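Long-range contact in aminofutalosine deaminase (Helicobacter pylori, PDB 7LKK), which deaminates aminofutalosine in the menaquinone pathway, as a metal-dependent hydrolase of the amidohydrolase family: residues V130-A135 / P150-V155. Residues are numbered along the deposited sequence; the frame is centred on the assembly and turned at random.
Sequences VGSVGA and PLNAVV
The hydroxyl OG of Ser132 is gripped by two amide nitrogens: ND2 of Asn152 on the adjoining strand, 3.2 Å away, and ND2 of Asn376 in a loop. Ser132 OG lies close to the amide plane of Asn152, so the N-H points at it; the same ND2 also makes a weak bond to Asp386. The pairing of Ser132 with Asn152 puts both on one face of the sheet; with the first branch beside the backbone N in each (chi1 -51° for Ser132, -57° for Asn152), OG and ND2 come within bonding distance.

The backbones run parallel. Val133 is bonded through both its peptide groups: its N lies 2.9 Å from Asn152 O, and its O receives Val154 N at 3.0 Å in a practically straight bond (179°). Gly131 O accepts Asn152 N, while Ala135 N reaches Val154 O from above the carbonyl plane.

On the other face, Val133 CG2 lies 4.3 Å from Ala153 CB, and Ala135 CB the same distance from Val155 CG2; beta-branched valines suit extended chain, and the small alanine methyls meet their branches at van der Waals distance. Val133 also touches helix 115-127, against which Leu151 packs while setting its CD2 methyl 3.3 Å from Val130 O. Gly134 sits about 6 Å from the side chain of iron ligand His79, consistent with a need for little bulk there. Neighbouring parallel strands, linked through helix 143-147, form a beta-alpha-beta unit of the amidohydrolase TIM barrel.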
ATOM      1  N   VAL A 130      16.150   3.793   8.050  1.00 21.94           N
ATOM      2  CA  VAL A 130      17.096   2.835   7.487  1.00 16.52           C
ATOM      3  C   VAL A 130      18.513   3.271   7.830  1.00 20.19           C
ATOM      4  O   VAL A 130      18.905   4.413   7.562  1.00 19.31           O
ATOM      5  CB  VAL A 130      16.909   2.712   5.965  1.00 19.10           C
ATOM      6  CG1 VAL A 130      17.952   1.775   5.372  1.00 24.82           C
ATOM      7  CG2 VAL A 130      15.505   2.232   5.637  1.00 20.94           C
ATOM      8  N   GLY A 131      19.281   2.364   8.433  1.00 20.42           N
ATOM      9  CA  GLY A 131      20.659   2.646   8.787  1.00 23.16           C
ATOM     10  C   GLY A 131      21.672   1.933   7.911  1.00 22.92           C
ATOM     11  O   GLY A 131      22.833   2.347   7.832  1.00 24.76           O
ATOM     12  N   SER A 132      21.249   0.855   7.252  1.00 20.50           N
ATOM     13  CA  SER A 132      22.139   0.033   6.440  1.00 18.42           C
ATOM     14  C   SER A 132      21.444  -0.326   5.137  1.00 21.41           C
ATOM     15  O   SER A 132      20.237  -0.587   5.122  1.00 16.92           O
ATOM     16  CB  SER A 132      22.554  -1.249   7.180  1.00 20.95           C
ATOM     17  OG  SER A 132      23.042  -0.961   8.481  1.00 20.02           O
ATOM     18  N   VAL A 133      22.205  -0.342   4.043  1.00 16.73           N
ATOM     19  CA  VAL A 133      21.654  -0.593   2.718  1.00 16.70           C
ATOM     20  C   VAL A 133      22.513  -1.617   1.990  1.00 20.82           C
ATOM     21  O   VAL A 133      23.746  -1.585   2.071  1.00 18.63           O
ATOM     22  CB  VAL A 133      21.540   0.704   1.886  1.00 21.06           C
ATOM     23  CG1 VAL A 133      20.447   1.602   2.445  1.00 20.03           C
ATOM     24  CG2 VAL A 133      22.874   1.442   1.841  1.00 24.21           C
ATOM     25  N   GLY A 134      21.852  -2.542   1.298  1.00 17.82           N
ATOM     26  CA  GLY A 134      22.497  -3.371   0.299  1.00 20.10           C
ATOM     27  C   GLY A 134      22.276  -2.767  -1.074  1.00 22.82           C
ATOM     28  O   GLY A 134      21.188  -2.893  -1.642  1.00 18.44           O
ATOM     29  N   ALA A 135      23.288  -2.086  -1.604  1.00 21.46           N
ATOM     30  CA  ALA A 135      23.158  -1.308  -2.830  1.00 21.29           C
ATOM     31  C   ALA A 135      23.694  -2.100  -4.016  1.00 20.83           C
ATOM     32  O   ALA A 135      24.893  -2.393  -4.083  1.00 20.83           O
ATOM     33  CB  ALA A 135      23.895   0.025  -2.698  1.00 21.95           C
ATOM     34  N   PRO A 150      25.953   8.965   6.258  1.00 31.41           N
ATOM     35  CA  PRO A 150      26.150   8.162   7.474  1.00 28.13           C
ATOM     36  C   PRO A 150      25.669   6.725   7.352  1.00 24.34           C
ATOM     37  O   PRO A 150      25.798   5.966   8.318  1.00 26.54           O
ATOM     38  CB  PRO A 150      25.333   8.926   8.528  1.00 28.86           C
ATOM     39  CG  PRO A 150      24.299   9.648   7.755  1.00 26.91           C
ATOM     40  CD  PRO A 150      24.921  10.001   6.433  1.00 29.67           C
ATOM     41  N   LEU A 151      25.136   6.329   6.198  1.00 28.99           N
ATOM     42  CA  LEU A 151      24.616   4.981   6.018  1.00 26.69           C
ATOM     43  C   LEU A 151      25.730   3.942   6.030  1.00 25.06           C
ATOM     44  O   LEU A 151      26.822   4.170   5.500  1.00 26.68           O
ATOM     45  CB  LEU A 151      23.849   4.885   4.698  1.00 27.83           C
ATOM     46  CG  LEU A 151      22.427   5.436   4.641  1.00 29.44           C
ATOM     47  CD1 LEU A 151      21.952   5.522   3.197  1.00 30.33           C
ATOM     48  CD2 LEU A 151      21.489   4.570   5.464  1.00 25.30           C
ATOM     49  N   ASN A 152      25.452   2.796   6.648  1.00 26.41           N
ATOM     50  CA  ASN A 152      26.255   1.604   6.404  1.00 24.18           C
ATOM     51  C   ASN A 152      25.909   1.054   5.025  1.00 23.13           C
ATOM     52  O   ASN A 152      24.733   0.864   4.702  1.00 21.42           O
ATOM     53  CB  ASN A 152      25.997   0.544   7.473  1.00 21.67           C
ATOM     54  CG  ASN A 152      26.259   1.050   8.877  1.00 28.91           C
ATOM     55  OD1 ASN A 152      27.358   1.510   9.191  1.00 30.54           O
ATOM     56  ND2 ASN A 152      25.246   0.964   9.734  1.00 25.89           N
ATOM     57  N   ALA A 153      26.926   0.813   4.203  1.00 22.82           N
ATOM     58  CA  ALA A 153      26.703   0.430   2.816  1.00 18.77           C
ATOM     59  C   ALA A 153      27.439  -0.861   2.493  1.00 21.38           C
ATOM     60  O   ALA A 153      28.646  -0.970   2.731  1.00 23.33           O
ATOM     61  CB  ALA A 153      27.151   1.541   1.861  1.00 28.34           C
ATOM     62  N   VAL A 154      26.704  -1.833   1.961  1.00 20.66           N
ATOM     63  CA  VAL A 154      27.278  -3.002   1.308  1.00 18.65           C
ATOM     64  C   VAL A 154      26.960  -2.871  -0.175  1.00 22.77           C
ATOM     65  O   VAL A 154      25.810  -3.064  -0.593  1.00 19.37           O
ATOM     66  CB  VAL A 154      26.730  -4.315   1.878  1.00 17.93           C
ATOM     67  CG1 VAL A 154      27.332  -5.503   1.141  1.00 18.19           C
ATOM     68  CG2 VAL A 154      27.021  -4.408   3.368  1.00 21.95           C
ATOM     69  N   VAL A 155      27.966  -2.533  -0.974  1.00 19.61           N
ATOM     70  CA  VAL A 155      27.768  -2.273  -2.396  1.00 19.51           C
ATOM     71  C   VAL A 155      28.057  -3.558  -3.162  1.00 20.38           C
ATOM     72  O   VAL A 155      29.192  -4.047  -3.173  1.00 20.91           O
ATOM     73  CB  VAL A 155      28.644  -1.116  -2.891  1.00 22.79           C
ATOM     74  CG1 VAL A 155      28.593  -1.030  -4.409  1.00 18.04           C
ATOM     75  CG2 VAL A 155      28.182   0.191  -2.270  1.00 24.42           C
TER